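Local coordinates for protein transcriptional regulator, HTH_3 family (Vibrio cholerae, PDB 1Y9Q) that probably binds DNA as a dimeric transcription factor, joining a helix-turn-helix domain to a cupin domain that holds zinc and D-methionine, at residues L16-L19 / R20-G24; E64-F67 / S68-F71; V139-E143 / Q144-L148; E147-Q150 / G151-I154. One frame throughout, in Å; residues are numbered along the deposited sequence.

Contact 1 (L16-L19 / R20-G24)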
# COMPACT_ATOMS: atom_id res chain seq x y z
N LEU A 16 0.50 -1.33 -24.28
CA LEU A 16 0.87 -2.37 -23.32
C LEU A 16 1.20 -3.65 -24.08
O LEU A 16 2.18 -4.32 -23.79
CB LEU A 16 -0.28 -2.66 -22.35
CG LEU A 16 -0.10 -3.94 -21.50
CD1 LEU A 16 1.24 -3.91 -20.78
CD2 LEU A 16 -1.26 -4.06 -20.51
N LYS A 17 0.37 -3.96 -25.07
CA LYS A 17 0.58 -5.15 -25.88
C LYS A 17 1.91 -5.03 -26.62
O LYS A 17 2.69 -5.98 -26.67
CB LYS A 17 -0.57 -5.31 -26.88
CG LYS A 17 -0.59 -6.66 -27.59
CD LYS A 17 -1.78 -6.74 -28.55
CE LYS A 17 -1.82 -8.08 -29.26
NZ LYS A 17 -3.02 -8.18 -30.15
N ASN A 18 2.17 -3.86 -27.19
CA ASN A 18 3.42 -3.65 -27.92
C ASN A 18 4.61 -3.85 -26.98
O ASN A 18 5.53 -4.60 -27.29
CB ASN A 18 3.47 -2.24 -28.50
CG ASN A 18 4.58 -2.07 -29.52
OD1 ASN A 18 5.74 -2.39 -29.25
ND2 ASN A 18 4.22 -1.58 -30.71
N LEU A 19 4.58 -3.18 -25.83
CA LEU A 19 5.65 -3.31 -24.85
C LEU A 19 5.86 -4.77 -24.46
O LEU A 19 7.00 -5.25 -24.41
CB LEU A 19 5.35 -2.47 -23.60
CG LEU A 19 5.37 -0.95 -23.77
CD1 LEU A 19 4.90 -0.27 -22.48
CD2 LEU A 19 6.79 -0.50 -24.13
N ARG A 20 4.77 -5.48 -24.20
CA ARG A 20 4.85 -6.89 -23.81
C ARG A 20 5.42 -7.76 -24.92
O ARG A 20 6.36 -8.52 -24.71
CB ARG A 20 3.47 -7.42 -23.40
CG ARG A 20 3.48 -8.89 -22.98
CD ARG A 20 2.14 -9.36 -22.45
NE ARG A 20 1.09 -9.39 -23.47
CZ ARG A 20 0.97 -10.33 -24.41
NH1 ARG A 20 1.84 -11.33 -24.46
NH2 ARG A 20 -0.03 -10.27 -25.28
N LYS A 21 4.83 -7.64 -26.11
CA LYS A 21 5.25 -8.41 -27.28
C LYS A 21 6.69 -8.11 -27.67
O LYS A 21 7.43 -9.00 -28.07
CB LYS A 21 4.33 -8.12 -28.46
CG LYS A 21 2.90 -8.63 -28.31
CD LYS A 21 2.83 -10.14 -28.50
CE LYS A 21 1.38 -10.60 -28.64
NZ LYS A 21 1.28 -12.08 -28.78
N SER A 22 7.08 -6.84 -27.57
CA SER A 22 8.45 -6.46 -27.92
C SER A 22 9.44 -7.17 -27.01
O SER A 22 10.57 -7.43 -27.40
CB SER A 22 8.64 -4.94 -27.80
OG SER A 22 7.88 -4.26 -28.79
N ARG A 23 9.00 -7.48 -25.80
CA ARG A 23 9.85 -8.18 -24.84
C ARG A 23 9.75 -9.69 -24.99
O ARG A 23 10.49 -10.44 -24.35
CB ARG A 23 9.46 -7.77 -23.41
CG ARG A 23 9.77 -6.32 -23.09
CD ARG A 23 9.07 -5.86 -21.81
NE ARG A 23 9.62 -4.61 -21.31
CZ ARG A 23 9.64 -3.46 -21.99
NH1 ARG A 23 9.13 -3.39 -23.21
NH2 ARG A 23 10.18 -2.38 -21.44
N GLY A 24 8.82 -10.14 -25.84
CA GLY A 24 8.63 -11.56 -26.05
C GLY A 24 8.03 -12.26 -24.83
O GLY A 24 8.28 -13.44 -24.60
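Arg23 reaches back one turn to Leu19 at the C-terminal end of helix 5-22, in the helix-turn-helix domain. In the backbone, Arg20 N donates to Leu16 O, Lys21 N to Lys17 O, and Ser22 N to Asn18 O at 2.7 Å. The bond from Arg23 N to Leu19 O is weak, at 3.3 Å. Gly24 has positive phi (69°) and closes a Schellman motif, with its N bonded to Lys21 O.

Among side-chain polar contacts, Arg23 NH1 donates to Leu19 O at 3.1 Å, from above the carbonyl plane. Ser22 has its OG beside its own backbone N (chi1 -68°). There OG lies 2.8 Å from Asn18 O and 2.9 Å from Asn18 OD1. The guanidinium of Arg20 turns elsewhere, to Glu45 and to Leu25 O.

Side-chain packing is limited. The extended Lys17 runs alongside Lys21, with CG of Lys17 4.1 Å from CG of Lys21. The stems touch, but Lys17 NZ stays 6.0 Å from Lys21 NZ. Leu19 CD2 packs alongside the Arg23 guanidinium, 3.8 Å from Arg23 NH1.

Leu19 O is shared by the weak backbone bond and the Arg23 guanidinium. The side chain thus supplements the hydrogen bonding of a helix end where the regular pattern fails.

Contact 2 (E64-F67 / S68-F71)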
# COMPACT_ATOMS: atom_id res chain seq x y z
N GLU A 64 9.92 -3.31 -16.22
CA GLU A 64 11.13 -2.50 -16.12
C GLU A 64 11.10 -1.44 -17.21
O GLU A 64 12.08 -1.22 -17.93
CB GLU A 64 12.37 -3.38 -16.24
CG GLU A 64 12.40 -4.47 -15.18
CD GLU A 64 13.66 -5.31 -15.24
OE1 GLU A 64 14.72 -4.82 -14.81
OE2 GLU A 64 13.57 -6.46 -15.71
N ALA A 65 9.94 -0.79 -17.31
CA ALA A 65 9.71 0.27 -18.28
C ALA A 65 9.34 1.54 -17.53
O ALA A 65 8.98 1.49 -16.35
CB ALA A 65 8.58 -0.12 -19.22
N SER A 66 9.44 2.67 -18.20
CA SER A 66 9.10 3.94 -17.58
C SER A 66 7.59 4.13 -17.70
O SER A 66 6.94 3.44 -18.49
CB SER A 66 9.80 5.08 -18.30
OG SER A 66 9.36 5.15 -19.64
N PHE A 67 7.04 5.07 -16.95
CA PHE A 67 5.61 5.36 -17.02
C PHE A 67 5.38 5.97 -18.41
O PHE A 67 4.37 5.69 -19.07
CB PHE A 67 5.24 6.37 -15.92
CG PHE A 67 3.77 6.73 -15.88
CD1 PHE A 67 2.85 5.89 -15.27
CD2 PHE A 67 3.33 7.93 -16.44
CE1 PHE A 67 1.50 6.24 -15.22
CE2 PHE A 67 1.98 8.28 -16.39
CZ PHE A 67 1.06 7.43 -15.78
N SER A 68 6.35 6.77 -18.86
CA SER A 68 6.28 7.42 -20.17
C SER A 68 6.16 6.42 -21.32
O SER A 68 5.60 6.74 -22.36
CB SER A 68 7.53 8.28 -20.40
OG SER A 68 7.65 9.32 -19.44
N ALA A 69 6.70 5.22 -21.12
CA ALA A 69 6.67 4.19 -22.15
C ALA A 69 5.26 3.83 -22.61
O ALA A 69 5.07 3.36 -23.74
CB ALA A 69 7.39 2.94 -21.65
N PHE A 70 4.28 4.05 -21.75
CA PHE A 70 2.89 3.74 -22.10
C PHE A 70 2.33 4.66 -23.18
O PHE A 70 1.25 4.42 -23.70
CB PHE A 70 2.00 3.82 -20.86
CG PHE A 70 2.03 2.58 -20.02
CD1 PHE A 70 2.51 2.62 -18.71
CD2 PHE A 70 1.58 1.37 -20.53
CE1 PHE A 70 2.54 1.46 -17.93
CE2 PHE A 70 1.61 0.21 -19.76
CZ PHE A 70 2.09 0.25 -18.45
N PHE A 71 3.09 5.70 -23.52
CA PHE A 71 2.66 6.66 -24.54
C PHE A 71 3.69 6.85 -25.66
O PHE A 71 3.56 7.75 -26.49
CB PHE A 71 2.37 8.00 -23.85
CG PHE A 71 1.40 7.89 -22.71
CD1 PHE A 71 0.04 8.06 -22.91
CD2 PHE A 71 1.85 7.56 -21.43
CE1 PHE A 71 -0.87 7.90 -21.86
CE2 PHE A 71 0.96 7.40 -20.38
CZ PHE A 71 -0.40 7.57 -20.59
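Phe67 meets Phe71 through one ring atom of each, CE2 to CE2 at 4.2 Å. Phe67 is the residue most covered here. Its ring swings away from its own N (chi1 -179°), and CB lies 3.2 Å from Ser68 N. Phe67 O takes a hydrogen bond from Phe70 N at 3.1 Å, with the donor well above the carbonyl plane. The same oxygen lies near the edges of the Phe70 and Phe71 rings. Beyond the segments, Phe67 stacks on Trp57, a residue of the D-methionine pocket. Its side chain is about 5 Å from the ligand.

Ser68 is covered next. Its CB lies 3.7 Å from Ser66 OG. Its own OG points elsewhere, bonded to Glu105 and to Tyr98 N.

Ser66 grips Ala69 N twice, both times weakly: through O at 3.2 Å and through OG at 3.0 Å. With chi1 at 63°, OG sits between the backbone N and the carbonyl carbon of Ser66. This turns OG toward Ala69 N. Ala69 CB also touches Ala65 CB at 4.1 Å.

The arrangement is a single 3-10 turn in the loop after helix 53-63, entered from a Schellman motif at Glu64. It lies between the helical domain and the D-methionine pocket.

Contact 3 (V139-E143 / Q144-L148)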
# COMPACT_ATOMS: atom_id res chain seq x y z
N VAL A 139 3.89 12.08 2.65
CA VAL A 139 4.44 11.04 1.79
C VAL A 139 4.80 9.83 2.63
O VAL A 139 5.49 9.95 3.64
CB VAL A 139 5.72 11.55 1.09
CG1 VAL A 139 6.27 10.48 0.15
CG2 VAL A 139 5.41 12.82 0.31
N PHE A 140 4.34 8.66 2.21
CA PHE A 140 4.61 7.44 2.96
C PHE A 140 5.76 6.59 2.41
O PHE A 140 5.87 6.36 1.21
CB PHE A 140 3.34 6.58 3.00
CG PHE A 140 3.44 5.38 3.91
CD1 PHE A 140 3.10 5.48 5.26
CD2 PHE A 140 3.86 4.15 3.42
CE1 PHE A 140 3.17 4.37 6.10
CE2 PHE A 140 3.95 3.04 4.25
CZ PHE A 140 3.60 3.15 5.59
N PHE A 141 6.63 6.15 3.32
CA PHE A 141 7.77 5.30 2.99
C PHE A 141 8.51 4.95 4.29
O PHE A 141 8.38 5.67 5.28
CB PHE A 141 8.71 5.96 1.96
CG PHE A 141 9.45 7.17 2.46
CD1 PHE A 141 10.59 7.04 3.24
CD2 PHE A 141 9.02 8.45 2.12
CE1 PHE A 141 11.31 8.15 3.66
CE2 PHE A 141 9.73 9.58 2.54
CZ PHE A 141 10.88 9.43 3.31
N ASP A 142 9.26 3.85 4.28
CA ASP A 142 9.97 3.40 5.47
C ASP A 142 9.00 3.26 6.63
O ASP A 142 9.30 3.65 7.76
CB ASP A 142 11.09 4.38 5.84
CG ASP A 142 12.19 4.43 4.79
OD1 ASP A 142 12.36 3.44 4.05
OD2 ASP A 142 12.89 5.46 4.71
N GLU A 143 7.82 2.72 6.33
CA GLU A 143 6.76 2.47 7.31
C GLU A 143 6.12 3.70 7.96
O GLU A 143 5.43 3.57 8.96
CB GLU A 143 7.27 1.54 8.42
CG GLU A 143 8.09 0.33 7.97
CD GLU A 143 7.48 -0.41 6.80
OE1 GLU A 143 6.25 -0.62 6.78
OE2 GLU A 143 8.24 -0.81 5.89
N GLN A 144 6.34 4.88 7.41
CA GLN A 144 5.72 6.05 8.02
C GLN A 144 5.41 7.21 7.10
O GLN A 144 5.96 7.34 6.00
CB GLN A 144 6.59 6.55 9.19
CG GLN A 144 7.98 6.98 8.79
CD GLN A 144 8.79 7.46 9.98
OE1 GLN A 144 8.47 8.47 10.60
NE2 GLN A 144 9.85 6.72 10.30
N TRP A 145 4.50 8.06 7.56
CA TRP A 145 4.10 9.24 6.82
C TRP A 145 5.01 10.40 7.19
O TRP A 145 5.36 10.57 8.36
CB TRP A 145 2.65 9.61 7.14
CG TRP A 145 1.64 8.72 6.49
CD1 TRP A 145 0.93 7.71 7.09
CD2 TRP A 145 1.19 8.79 5.14
NE1 TRP A 145 0.06 7.15 6.18
CE2 TRP A 145 0.20 7.79 4.98
CE3 TRP A 145 1.53 9.59 4.04
CZ2 TRP A 145 -0.45 7.58 3.76
CZ3 TRP A 145 0.88 9.37 2.83
CH2 TRP A 145 -0.10 8.38 2.70
N HIS A 146 5.39 11.19 6.19
CA HIS A 146 6.24 12.35 6.40
C HIS A 146 5.43 13.55 5.90
O HIS A 146 5.06 13.60 4.73
CB HIS A 146 7.54 12.21 5.60
CG HIS A 146 8.27 10.93 5.85
ND1 HIS A 146 7.81 9.71 5.41
CD2 HIS A 146 9.41 10.67 6.54
CE1 HIS A 146 8.63 8.76 5.80
NE2 HIS A 146 9.61 9.31 6.49
N GLU A 147 5.14 14.49 6.79
CA GLU A 147 4.36 15.67 6.42
C GLU A 147 5.26 16.75 5.81
O GLU A 147 6.34 17.03 6.33
CB GLU A 147 3.62 16.23 7.64
CG GLU A 147 2.19 16.67 7.33
CD GLU A 147 1.39 17.03 8.58
OE1 GLU A 147 1.71 16.53 9.69
OE2 GLU A 147 0.41 17.80 8.44
N LEU A 148 4.80 17.33 4.71
CA LEU A 148 5.56 18.35 4.00
C LEU A 148 4.69 19.56 3.68
O LEU A 148 3.62 19.42 3.09
CB LEU A 148 6.11 17.78 2.70
CG LEU A 148 6.97 16.52 2.77
CD1 LEU A 148 7.22 16.00 1.36
CD2 LEU A 148 8.28 16.84 3.47
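Phe140 packs on Trp145 across a tight hairpin. Its CB sits nearly over the centre of the tryptophan's six-membered ring, 3.6 Å from the centroid, a CH-pi contact. CG is anti to the backbone N (chi1 -172°), which carries the ring along the strand toward the turn. CG lies 3.8 Å from Gln144 O. CD1 comes 3.6 Å from Trp145 NE1, in an edge-to-face pair: the edge of Phe140 is toward the face of the tryptophan's five-membered ring, planes at 63°. Further out, Gln144 N lies over one face of the Phe140 ring, 3.5 Å from CE1.

The hairpin joins strands 137-141 and 144-148 of the cupin domain through a type I' turn from Phe141 to Gln144. Asp142 and Glu143 hold its positive phi angles. Glu143 also forms a salt bridge to Lys58 of the second subunit.

On the other face, the Phe141 ring forms an offset stack with the His146 ring, planes at 9° and centroids 3.8 Å apart. His146 ND1 donates to Val139 O at 2.9 Å, with that oxygen in the ring plane. This bond and the stack restrain the imidazole's rotation. The backbone N of His146 donates to the same oxygen. Val139 CG2 touches Leu148 CD1 at 3.8 Å, and Phe141 lies beside the zinc ligand His162.

Contact 4 (E147-Q150 / G151-I154)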
# COMPACT_ATOMS: atom_id res chain seq x y z
N GLU A 147 5.14 14.49 6.79
CA GLU A 147 4.36 15.67 6.42
C GLU A 147 5.26 16.75 5.81
O GLU A 147 6.34 17.03 6.33
CB GLU A 147 3.62 16.23 7.64
CG GLU A 147 2.19 16.67 7.33
CD GLU A 147 1.39 17.03 8.58
OE1 GLU A 147 1.71 16.53 9.69
OE2 GLU A 147 0.41 17.80 8.44
N LEU A 148 4.80 17.33 4.71
CA LEU A 148 5.56 18.35 4.00
C LEU A 148 4.69 19.56 3.68
O LEU A 148 3.62 19.42 3.09
CB LEU A 148 6.11 17.78 2.70
CG LEU A 148 6.97 16.52 2.77
CD1 LEU A 148 7.22 16.00 1.36
CD2 LEU A 148 8.28 16.84 3.47
N GLN A 149 5.17 20.74 4.05
CA GLN A 149 4.45 21.98 3.77
C GLN A 149 5.01 22.59 2.49
O GLN A 149 6.01 22.10 1.95
CB GLN A 149 4.62 22.97 4.92
CG GLN A 149 4.17 22.44 6.26
CD GLN A 149 4.44 23.43 7.37
OE1 GLN A 149 3.96 24.56 7.33
NE2 GLN A 149 5.21 23.01 8.37
N GLN A 150 4.39 23.67 2.03
CA GLN A 150 4.84 24.35 0.82
C GLN A 150 6.33 24.65 0.89
O GLN A 150 6.83 25.15 1.90
CB GLN A 150 4.06 25.66 0.61
CG GLN A 150 4.53 26.44 -0.61
CD GLN A 150 3.71 27.70 -0.88
OE1 GLN A 150 3.53 28.53 0.00
NE2 GLN A 150 3.23 27.83 -2.11
N GLY A 151 7.05 24.32 -0.18
CA GLY A 151 8.48 24.58 -0.22
C GLY A 151 9.34 23.46 0.34
O GLY A 151 10.53 23.39 0.03
N GLU A 152 8.75 22.59 1.15
CA GLU A 152 9.51 21.49 1.73
C GLU A 152 9.75 20.41 0.67
O GLU A 152 9.03 20.31 -0.32
CB GLU A 152 8.80 20.93 2.96
CG GLU A 152 8.54 22.02 4.01
CD GLU A 152 8.29 21.47 5.40
OE1 GLU A 152 7.42 20.59 5.55
OE2 GLU A 152 8.97 21.93 6.35
N HIS A 153 10.78 19.61 0.89
CA HIS A 153 11.15 18.58 -0.07
C HIS A 153 11.74 17.37 0.61
O HIS A 153 12.16 17.43 1.76
CB HIS A 153 12.16 19.17 -1.05
CG HIS A 153 13.25 19.94 -0.37
ND1 HIS A 153 14.30 19.32 0.29
CD2 HIS A 153 13.43 21.27 -0.20
CE1 HIS A 153 15.07 20.25 0.84
NE2 HIS A 153 14.56 21.44 0.55
N ILE A 154 11.78 16.25 -0.11
CA ILE A 154 12.32 15.02 0.44
C ILE A 154 12.52 14.03 -0.70
O ILE A 154 11.91 14.17 -1.76
CB ILE A 154 11.33 14.43 1.47
CG1 ILE A 154 12.04 13.43 2.39
CG2 ILE A 154 10.17 13.75 0.74
CD1 ILE A 154 11.15 12.95 3.53
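Leu148 and Ile154 form the tight apolar part of this turn. Leu148 CD1 meets Ile154 CG2 at 3.8 Å, and the two side chains cross at about a right angle. Ile154 CG2 lies between its own backbone N and carbonyl carbon, while CG1 is anti to the N. This places the CG2 branch against the leucine. Both residues also pack on Ile130 of strand 127-134, and Ile154 reaches Phe141 as well. The other branch of the leucine, CD2, comes to 4.2 Å from Glu152 CB.

Glu152 marks the change from apolar to polar packing. Its chain is extended beyond CG and runs alongside Gln149, pointing the same way. OE1 accepts a hydrogen bond from Gln149 N at 2.7 Å, nearly straight (168°). The donor comes on the anti side of the oxygen, 32° out of the carboxylate plane. In return Glu152 N donates to Gln149 O at 2.9 Å. The two bonds span a type II turn from Gln149 to Glu152. This turn carries the cupin chain from strand 144-148 of one sheet to strand 153-157 of the other. Gly151 takes a positive phi (88°), a conformation that favours glycine.

The remaining side is loose and faces solvent. Glu147 and His153 have CB directed away from the opposite segment. CB and CG of Gln149 run past Glu152 OE1, with CB 3.7 Å from that oxygen. The side chain of Gln150 leads outside the turn, where its NE2 bonds to Leu133 O.

Contacts 1 and 2 belong to the helical part, and contacts 3 and 4 to the cupin, on the opposite side of the chain's centre. Contact 2 is the most central, its centre about 9 Å from that of the chain, and its aromatic rings are buried. Contact 3 is partly buried. Contact 4 is a surface turn, and contact 1 is a mostly exposed helix end. Neighbours touch: Leu19 and Arg23 of contact 1 pack on Ala69 and Ala65 of contact 2. Contacts 3 and 4 share strand 144-148 with its Leu148, and Ile154 CD1 lies 3.5 Å from Phe141 CZ. Contact 3 relies on aromatic pairs, contact 4 on a carboxylate, and contact 1 on backbone carbonyls.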